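Local coordinates for polyketide synthase PksR (Bacillus subtilis, PDB 4U3V), which takes part in the synthesis of the antibiotic polyketide bacillaene, this fragment being its double-hotdog enoyl-isomerase domain, at residues F171-I184 with N209-F222. Residues are numbered along the deposited sequence; the frame is centred on the assembly and turned at random.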
ATOM      1  N   PHE A 171       8.275   7.537  -5.883  1.00 31.55           N
ATOM      2  CA  PHE A 171       7.998   6.742  -4.649  1.00 27.74           C
ATOM      3  C   PHE A 171       8.725   7.282  -3.406  1.00 32.01           C
ATOM      4  O   PHE A 171       8.465   6.834  -2.273  1.00 30.34           O
ATOM      5  CB  PHE A 171       8.345   5.260  -4.870  1.00 26.77           C
ATOM      6  CG  PHE A 171       7.465   4.577  -5.893  1.00 29.04           C
ATOM      7  CD1 PHE A 171       6.131   4.310  -5.609  1.00 28.83           C
ATOM      8  CD2 PHE A 171       7.960   4.243  -7.153  1.00 29.46           C
ATOM      9  CE1 PHE A 171       5.288   3.736  -6.555  1.00 31.86           C
ATOM     10  CE2 PHE A 171       7.130   3.644  -8.095  1.00 32.50           C
ATOM     11  CZ  PHE A 171       5.786   3.411  -7.808  1.00 29.95           C
ATOM     12  N   LYS A 172       9.661   8.212  -3.600  1.00 29.61           N
ATOM     13  CA  LYS A 172      10.456   8.724  -2.472  1.00 34.32           C
ATOM     14  C   LYS A 172       9.705   9.804  -1.695  1.00 37.69           C
ATOM     15  O   LYS A 172       9.998  10.997  -1.817  1.00 39.95           O
ATOM     16  CB  LYS A 172      11.805   9.247  -2.970  1.00 37.62           C
ATOM     17  CG  LYS A 172      12.616   8.166  -3.657  1.00 35.34           C
ATOM     18  CD  LYS A 172      14.071   8.546  -3.884  1.00 42.20           C
ATOM     19  CE  LYS A 172      14.836   7.345  -4.400  1.00 42.58           C
ATOM     20  NZ  LYS A 172      16.190   7.685  -4.907  1.00 46.68           N
ATOM     21  N   THR A 173       8.748   9.381  -0.880  1.00 30.51           N
ATOM     22  CA  THR A 173       7.802  10.271  -0.240  1.00 28.88           C
ATOM     23  C   THR A 173       8.182  10.593   1.207  1.00 33.44           C
ATOM     24  O   THR A 173       7.529  11.409   1.849  1.00 33.91           O
ATOM     25  CB  THR A 173       6.422   9.627  -0.207  1.00 35.27           C
ATOM     26  OG1 THR A 173       6.527   8.363   0.450  1.00 33.68           O
ATOM     27  CG2 THR A 173       5.906   9.377  -1.614  1.00 29.71           C
ATOM     28  N   ILE A 174       9.183   9.910   1.741  1.00 29.40           N
ATOM     29  CA  ILE A 174       9.399   9.989   3.195  1.00 28.99           C
ATOM     30  C   ILE A 174      10.297  11.194   3.488  1.00 34.78           C
ATOM     31  O   ILE A 174      11.345  11.347   2.867  1.00 36.42           O
ATOM     32  CB  ILE A 174      10.111   8.743   3.690  1.00 32.35           C
ATOM     33  CG1 ILE A 174       9.137   7.563   3.587  1.00 40.54           C
ATOM     34  CG2 ILE A 174      10.600   8.929   5.141  1.00 34.23           C
ATOM     35  CD1 ILE A 174       9.800   6.221   3.763  1.00 43.16           C
ATOM     36  N   THR A 175       9.886  12.033   4.432  1.00 33.08           N
ATOM     37  CA  THR A 175      10.724  13.188   4.834  1.00 34.40           C
ATOM     38  C   THR A 175      11.372  13.056   6.206  1.00 37.89           C
ATOM     39  O   THR A 175      12.427  13.661   6.458  1.00 36.12           O
ATOM     40  CB  THR A 175       9.931  14.508   4.782  1.00 34.95           C
ATOM     41  OG1 THR A 175       8.838  14.458   5.722  1.00 38.47           O
ATOM     42  CG2 THR A 175       9.364  14.705   3.381  1.00 45.30           C
ATOM     43  N   HIS A 176      10.718  12.343   7.118  1.00 32.44           N
ATOM     44  CA  HIS A 176      11.294  12.136   8.454  1.00 33.06           C
ATOM     45  C   HIS A 176      10.991  10.740   8.938  1.00 28.79           C
ATOM     46  O   HIS A 176       9.911  10.228   8.669  1.00 33.65           O
ATOM     47  CB  HIS A 176      10.686  13.119   9.446  1.00 32.07           C
ATOM     48  CG  HIS A 176      10.836  14.568   9.047  1.00 42.89           C
ATOM     49  ND1 HIS A 176      10.056  15.146   8.113  1.00 48.31           N
ATOM     50  CD2 HIS A 176      11.666  15.575   9.546  1.00 56.08           C
ATOM     51  CE1 HIS A 176      10.385  16.448   7.994  1.00 57.53           C
ATOM     52  NE2 HIS A 176      11.367  16.713   8.876  1.00 53.63           N
ATOM     53  N   LEU A 177      11.909  10.168   9.715  1.00 31.44           N
ATOM     54  CA  LEU A 177      11.699   8.860  10.381  1.00 26.70           C
ATOM     55  C   LEU A 177      12.145   8.932  11.840  1.00 29.37           C
ATOM     56  O   LEU A 177      13.244   9.396  12.124  1.00 33.08           O
ATOM     57  CB  LEU A 177      12.559   7.810   9.706  1.00 30.06           C
ATOM     58  CG  LEU A 177      12.114   7.503   8.268  1.00 32.19           C
ATOM     59  CD1 LEU A 177      13.154   6.614   7.635  1.00 29.96           C
ATOM     60  CD2 LEU A 177      10.780   6.774   8.327  1.00 34.36           C
ATOM     61  N   TYR A 178      11.368   8.327  12.720  1.00 28.71           N
ATOM     62  CA  TYR A 178      11.766   8.135  14.117  1.00 29.04           C
ATOM     63  C   TYR A 178      11.451   6.689  14.490  1.00 27.63           C
ATOM     64  O   TYR A 178      10.332   6.241  14.287  1.00 28.05           O
ATOM     65  CB  TYR A 178      10.944   9.050  15.005  1.00 30.13           C
ATOM     66  CG  TYR A 178      10.974  10.495  14.557  1.00 30.99           C
ATOM     67  CD1 TYR A 178      11.803  11.426  15.195  1.00 36.42           C
ATOM     68  CD2 TYR A 178      10.122  10.939  13.550  1.00 32.76           C
ATOM     69  CE1 TYR A 178      11.807  12.754  14.794  1.00 42.57           C
ATOM     70  CE2 TYR A 178      10.083  12.274  13.175  1.00 39.43           C
ATOM     71  CZ  TYR A 178      10.942  13.173  13.780  1.00 49.32           C
ATOM     72  OH  TYR A 178      10.923  14.504  13.373  1.00 44.71           O
ATOM     73  N   ARG A 179      12.395   6.002  15.118  1.00 30.03           N
ATOM     74  CA  ARG A 179      12.359   4.540  15.184  1.00 27.45           C
ATOM     75  C   ARG A 179      12.664   4.030  16.570  1.00 27.95           C
ATOM     76  O   ARG A 179      13.447   4.656  17.288  1.00 29.51           O
ATOM     77  CB  ARG A 179      13.419   3.988  14.243  1.00 29.28           C
ATOM     78  CG  ARG A 179      13.395   2.470  14.074  1.00 26.56           C
ATOM     79  CD  ARG A 179      14.361   2.061  12.955  1.00 30.86           C
ATOM     80  NE  ARG A 179      15.770   2.274  13.341  1.00 29.20           N
ATOM     81  CZ  ARG A 179      16.802   2.179  12.501  1.00 32.82           C
ATOM     82  NH1 ARG A 179      16.627   1.805  11.233  1.00 30.59           N
ATOM     83  NH2 ARG A 179      18.041   2.407  12.936  1.00 31.80           N
ATOM     84  N   ASP A 180      12.092   2.877  16.938  1.00 25.41           N
ATOM     85  CA  ASP A 180      12.653   2.086  18.032  1.00 31.23           C
ATOM     86  C   ASP A 180      12.484   0.594  17.713  1.00 31.98           C
ATOM     87  O   ASP A 180      12.103   0.261  16.582  1.00 28.88           O
ATOM     88  CB  ASP A 180      12.032   2.454  19.410  1.00 31.54           C
ATOM     89  CG  ASP A 180      10.601   1.980  19.583  1.00 39.39           C
ATOM     90  OD1 ASP A 180      10.071   1.311  18.688  1.00 30.34           O
ATOM     91  OD2 ASP A 180       9.992   2.250  20.656  1.00 35.64           O
ATOM     92  N   HIS A 181      12.837  -0.282  18.649  1.00 28.53           N
ATOM     93  CA  HIS A 181      12.836  -1.707  18.381  1.00 28.39           C
ATOM     94  C   HIS A 181      11.529  -2.306  17.939  1.00 27.43           C
ATOM     95  O   HIS A 181      11.497  -3.479  17.503  1.00 28.43           O
ATOM     96  CB  HIS A 181      13.372  -2.482  19.606  1.00 31.94           C
ATOM     97  CG  HIS A 181      12.462  -2.423  20.823  1.00 38.19           C
ATOM     98  ND1 HIS A 181      12.364  -1.323  21.614  1.00 38.40           N
ATOM     99  CD2 HIS A 181      11.585  -3.377  21.366  1.00 39.19           C
ATOM    100  CE1 HIS A 181      11.425  -1.532  22.557  1.00 42.56           C
ATOM    101  NE2 HIS A 181      10.953  -2.788  22.413  1.00 44.62           N
ATOM    102  N   LYS A 182      10.417  -1.594  18.121  1.00 27.56           N
ATOM    103  CA  LYS A 182       9.146  -2.237  17.771  1.00 27.88           C
ATOM    104  C   LYS A 182       8.241  -1.389  16.897  1.00 26.85           C
ATOM    105  O   LYS A 182       7.105  -1.780  16.626  1.00 27.25           O
ATOM    106  CB  LYS A 182       8.379  -2.658  19.011  1.00 30.68           C
ATOM    107  CG  LYS A 182       8.212  -1.509  20.001  1.00 34.42           C
ATOM    108  CD  LYS A 182       7.591  -1.991  21.310  1.00 46.47           C
ATOM    109  CE  LYS A 182       7.509  -0.861  22.325  1.00 57.31           C
ATOM    110  NZ  LYS A 182       7.421   0.480  21.666  1.00 57.81           N
ATOM    111  N   SER A 183       8.663  -0.163  16.614  1.00 27.05           N
ATOM    112  CA  SER A 183       7.841   0.734  15.795  1.00 27.39           C
ATOM    113  C   SER A 183       8.651   1.716  14.979  1.00 24.45           C
ATOM    114  O   SER A 183       9.836   1.983  15.253  1.00 27.05           O
ATOM    115  CB  SER A 183       6.833   1.513  16.659  1.00 31.03           C
ATOM    116  OG  SER A 183       7.528   2.288  17.593  1.00 31.99           O
ATOM    117  N   ILE A 184       7.976   2.363  14.038  1.00 24.46           N
ATOM    118  CA  ILE A 184       8.607   3.487  13.338  1.00 24.01           C
ATOM    119  C   ILE A 184       7.541   4.506  13.041  1.00 26.96           C
ATOM    120  O   ILE A 184       6.402   4.146  12.787  1.00 24.91           O
ATOM    121  CB  ILE A 184       9.392   3.035  12.073  1.00 23.72           C
ATOM    122  CG1 ILE A 184      10.308   4.178  11.551  1.00 26.92           C
ATOM    123  CG2 ILE A 184       8.448   2.423  11.014  1.00 24.06           C
ATOM    124  CD1 ILE A 184      11.386   3.695  10.600  1.00 29.94           C
ATOM    125  N   ASN A 209       2.436   2.309  -0.424  1.00 24.67           N
ATOM    126  CA  ASN A 209       3.813   2.006  -0.646  1.00 22.34           C
ATOM    127  C   ASN A 209       4.727   2.720   0.381  1.00 23.54           C
ATOM    128  O   ASN A 209       5.795   2.208   0.691  1.00 24.40           O
ATOM    129  CB  ASN A 209       4.217   2.392  -2.080  1.00 22.10           C
ATOM    130  CG  ASN A 209       5.553   1.812  -2.462  1.00 23.65           C
ATOM    131  OD1 ASN A 209       5.661   0.607  -2.695  1.00 29.15           O
ATOM    132  ND2 ASN A 209       6.616   2.669  -2.502  1.00 25.53           N
ATOM    133  N   SER A 210       4.342   3.923   0.831  1.00 23.99           N
ATOM    134  CA  SER A 210       5.143   4.640   1.808  1.00 27.41           C
ATOM    135  C   SER A 210       5.217   3.827   3.084  1.00 23.81           C
ATOM    136  O   SER A 210       6.275   3.793   3.745  1.00 26.53           O
ATOM    137  CB  SER A 210       4.533   6.012   2.100  1.00 30.87           C
ATOM    138  OG  SER A 210       4.681   6.798   0.922  1.00 33.83           O
ATOM    139  N   ALA A 211       4.143   3.103   3.370  1.00 26.20           N
ATOM    140  CA  ALA A 211       4.126   2.248   4.555  1.00 27.85           C
ATOM    141  C   ALA A 211       5.141   1.119   4.382  1.00 30.74           C
ATOM    142  O   ALA A 211       5.893   0.797   5.294  1.00 24.09           O
ATOM    143  CB  ALA A 211       2.710   1.715   4.847  1.00 29.21           C
ATOM    144  N   TYR A 212       5.227   0.528   3.190  1.00 23.65           N
ATOM    145  CA  TYR A 212       6.258  -0.466   2.947  1.00 21.78           C
ATOM    146  C   TYR A 212       7.681   0.122   3.111  1.00 24.16           C
ATOM    147  O   TYR A 212       8.561  -0.499   3.684  1.00 23.27           O
ATOM    148  CB  TYR A 212       6.019  -1.023   1.531  1.00 23.34           C
ATOM    149  CG  TYR A 212       7.044  -1.962   0.999  1.00 28.60           C
ATOM    150  CD1 TYR A 212       7.500  -3.050   1.736  1.00 31.85           C
ATOM    151  CD2 TYR A 212       7.483  -1.819  -0.312  1.00 31.34           C
ATOM    152  CE1 TYR A 212       8.445  -3.920   1.198  1.00 35.30           C
ATOM    153  CE2 TYR A 212       8.386  -2.706  -0.870  1.00 35.72           C
ATOM    154  CZ  TYR A 212       8.875  -3.736  -0.116  1.00 37.30           C
ATOM    155  OH  TYR A 212       9.769  -4.615  -0.729  1.00 39.49           O
ATOM    156  N   LEU A 213       7.923   1.312   2.555  1.00 23.43           N
ATOM    157  CA  LEU A 213       9.282   1.874   2.621  1.00 25.75           C
ATOM    158  C   LEU A 213       9.675   2.168   4.098  1.00 21.77           C
ATOM    159  O   LEU A 213      10.829   1.908   4.496  1.00 25.60           O
ATOM    160  CB  LEU A 213       9.328   3.168   1.793  1.00 28.00           C
ATOM    161  CG  LEU A 213       9.260   2.973   0.275  1.00 34.30           C
ATOM    162  CD1 LEU A 213       9.089   4.317  -0.421  1.00 35.45           C
ATOM    163  CD2 LEU A 213      10.517   2.284  -0.210  1.00 38.17           C
ATOM    164  N   ALA A 214       8.698   2.640   4.874  1.00 24.86           N
ATOM    165  CA  ALA A 214       8.924   2.902   6.321  1.00 24.61           C
ATOM    166  C   ALA A 214       9.208   1.590   7.029  1.00 27.31           C
ATOM    167  O   ALA A 214      10.062   1.523   7.914  1.00 25.25           O
ATOM    168  CB  ALA A 214       7.721   3.600   6.953  1.00 25.39           C
ATOM    169  N   ILE A 215       8.481   0.543   6.670  1.00 24.28           N
ATOM    170  CA  ILE A 215       8.758  -0.784   7.232  1.00 22.26           C
ATOM    171  C   ILE A 215      10.192  -1.263   6.931  1.00 22.25           C
ATOM    172  O   ILE A 215      10.887  -1.771   7.791  1.00 23.03           O
ATOM    173  CB  ILE A 215       7.683  -1.803   6.790  1.00 24.17           C
ATOM    174  CG1 ILE A 215       6.357  -1.501   7.503  1.00 23.65           C
ATOM    175  CG2 ILE A 215       8.157  -3.230   7.100  1.00 22.51           C
ATOM    176  CD1 ILE A 215       5.131  -2.091   6.878  1.00 22.90           C
ATOM    177  N   LEU A 216      10.652  -1.100   5.699  1.00 22.45           N
ATOM    178  CA  LEU A 216      12.027  -1.455   5.391  1.00 27.19           C
ATOM    179  C   LEU A 216      13.030  -0.682   6.227  1.00 25.27           C
ATOM    180  O   LEU A 216      14.043  -1.249   6.658  1.00 28.07           O
ATOM    181  CB  LEU A 216      12.349  -1.263   3.902  1.00 28.99           C
ATOM    182  CG  LEU A 216      11.525  -2.125   2.947  1.00 28.68           C
ATOM    183  CD1 LEU A 216      11.811  -1.735   1.503  1.00 31.49           C
ATOM    184  CD2 LEU A 216      11.834  -3.591   3.185  1.00 32.19           C
ATOM    185  N   SER A 217      12.746   0.602   6.465  1.00 30.16           N
ATOM    186  CA  SER A 217      13.582   1.428   7.334  1.00 27.57           C
ATOM    187  C   SER A 217      13.592   0.938   8.789  1.00 25.15           C
ATOM    188  O   SER A 217      14.636   0.881   9.436  1.00 28.95           O
ATOM    189  CB  SER A 217      13.083   2.896   7.302  1.00 30.25           C
ATOM    190  OG  SER A 217      13.157   3.433   5.981  1.00 39.35           O
ATOM    191  N   PHE A 218      12.438   0.481   9.247  1.00 25.89           N
ATOM    192  CA  PHE A 218      12.341  -0.169  10.568  1.00 26.11           C
ATOM    193  C   PHE A 218      13.247  -1.401  10.617  1.00 25.10           C
ATOM    194  O   PHE A 218      14.000  -1.590  11.575  1.00 25.90           O
ATOM    195  CB  PHE A 218      10.883  -0.557  10.863  1.00 25.45           C
ATOM    196  CG  PHE A 218      10.719  -1.476  12.060  1.00 25.60           C
ATOM    197  CD1 PHE A 218      10.867  -0.983  13.353  1.00 26.76           C
ATOM    198  CD2 PHE A 218      10.447  -2.824  11.904  1.00 25.43           C
ATOM    199  CE1 PHE A 218      10.801  -1.825  14.457  1.00 24.59           C
ATOM    200  CE2 PHE A 218      10.377  -3.680  13.002  1.00 23.27           C
ATOM    201  CZ  PHE A 218      10.564  -3.192  14.285  1.00 24.67           C
ATOM    202  N   LEU A 219      13.148  -2.256   9.595  1.00 24.27           N
ATOM    203  CA  LEU A 219      13.847  -3.557   9.614  1.00 24.66           C
ATOM    204  C   LEU A 219      15.363  -3.393   9.459  1.00 28.94           C
ATOM    205  O   LEU A 219      16.107  -4.303   9.753  1.00 29.76           O
ATOM    206  CB  LEU A 219      13.303  -4.467   8.494  1.00 23.23           C
ATOM    207  CG  LEU A 219      11.853  -4.901   8.813  1.00 21.83           C
ATOM    208  CD1 LEU A 219      11.135  -5.475   7.615  1.00 28.18           C
ATOM    209  CD2 LEU A 219      11.758  -5.858  10.000  1.00 24.55           C
ATOM    210  N   GLU A 220      15.777  -2.227   8.989  1.00 30.03           N
ATOM    211  CA  GLU A 220      17.173  -1.946   8.656  1.00 31.01           C
ATOM    212  C   GLU A 220      18.020  -2.075   9.903  1.00 32.53           C
ATOM    213  O   GLU A 220      19.226  -2.309   9.822  1.00 35.18           O
ATOM    214  CB  GLU A 220      17.261  -0.517   8.107  1.00 34.48           C
ATOM    215  CG  GLU A 220      18.627  -0.066   7.600  1.00 45.95           C
ATOM    216  CD  GLU A 220      19.486   0.610   8.670  1.00 60.76           C
ATOM    217  OE1 GLU A 220      18.934   1.116   9.679  1.00 52.80           O
ATOM    218  OE2 GLU A 220      20.731   0.631   8.506  1.00 59.79           O
ATOM    219  N   GLN A 221      17.387  -1.887  11.062  1.00 31.06           N
ATOM    220  CA  GLN A 221      18.096  -1.916  12.337  1.00 29.07           C
ATOM    221  C   GLN A 221      18.549  -3.312  12.681  1.00 32.72           C
ATOM    222  O   GLN A 221      19.454  -3.484  13.512  1.00 36.98           O
ATOM    223  CB  GLN A 221      17.246  -1.343  13.468  1.00 28.40           C
ATOM    224  CG  GLN A 221      16.166  -2.287  13.978  1.00 27.02           C
ATOM    225  CD  GLN A 221      15.252  -1.609  14.975  1.00 27.57           C
ATOM    226  OE1 GLN A 221      15.641  -1.363  16.116  1.00 31.14           O
ATOM    227  NE2 GLN A 221      14.114  -1.141  14.504  1.00 26.17           N
ATOM    228  N   PHE A 222      17.981  -4.320  12.010  1.00 29.63           N
ATOM    229  CA  PHE A 222      18.231  -5.699  12.405  1.00 31.41           C
ATOM    230  C   PHE A 222      19.256  -6.318  11.466  1.00 34.85           C
ATOM    231  O   PHE A 222      19.580  -5.729  10.419  1.00 38.99           O
ATOM    232  CB  PHE A 222      16.935  -6.532  12.439  1.00 30.14           C
ATOM    233  CG  PHE A 222      15.911  -6.016  13.417  1.00 28.16           C
ATOM    234  CD1 PHE A 222      16.133  -6.082  14.792  1.00 32.60           C
ATOM    235  CD2 PHE A 222      14.720  -5.438  12.957  1.00 28.09           C
ATOM    236  CE1 PHE A 222      15.216  -5.543  15.695  1.00 32.31           C
ATOM    237  CE2 PHE A 222      13.800  -4.928  13.852  1.00 28.22           C
ATOM    238  CZ  PHE A 222      14.036  -4.991  15.223  1.00 30.45           C
TER
HETATM  239  O   HOH W   1       6.016   5.469  -1.946  1.00 30.95           O
HETATM  240  O   HOH W   2      20.776   1.234  11.738  1.00 62.79           O
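Arg179 reaches toward the C-terminal part of helix 205-219 and binds Ser217 and Glu220 through one nitrogen. Its NH1 donates to Ser217 O at 2.8 Å and to Glu220 OE1 at 2.9 Å in a salt bridge. Both acceptors lie close to the guanidinium plane, which the Glu220 carboxylate continues at only 14°; a water joins NH2 to the same OE1. Gln221 CB sits 3.7 Å above the centre of one guanidinium face, and the two long chains run past each other in opposite directions. Arginine CG stands anti to the backbone N (chi1 -173°) and the chain bends at chi3, which together bring NH1 to its two acceptors.

The Gln221 amide links Asp180 to Phe218: NE2 donates to Asp180 O from above the carbonyl plane, 3.2 Å away, and also to Phe218 O. Beside it the Phe218 ring points its edge at the carbonyl oxygens of Asp180 and His181. The 180-183 turn is held by Asp180 OD1, which forms an Asx turn with Lys182 N, extended to an Asx motif by Ser183 N.

Further along, Ile184 CG2 packs on Phe218 CB at 3.9 Å, and Ile174 CD1 rests on Leu213 CB. At the far end Thr173 OG1 donates to Ser210 OG in an unusually short bond (2.5 Å), its exact geometry doubtful, and a water bridges Phe171 O and Asn209 ND2.

Helix 205-219 is the hot dog sausage of the C-terminal hotdog fold: strands 174-180 and 183-190, neighbours in the sheet that wraps this central helix, cover it here, while Ala214 and Ile215 touch strand 247-257 and Ala211 meets Tyr281 of strand 274-283.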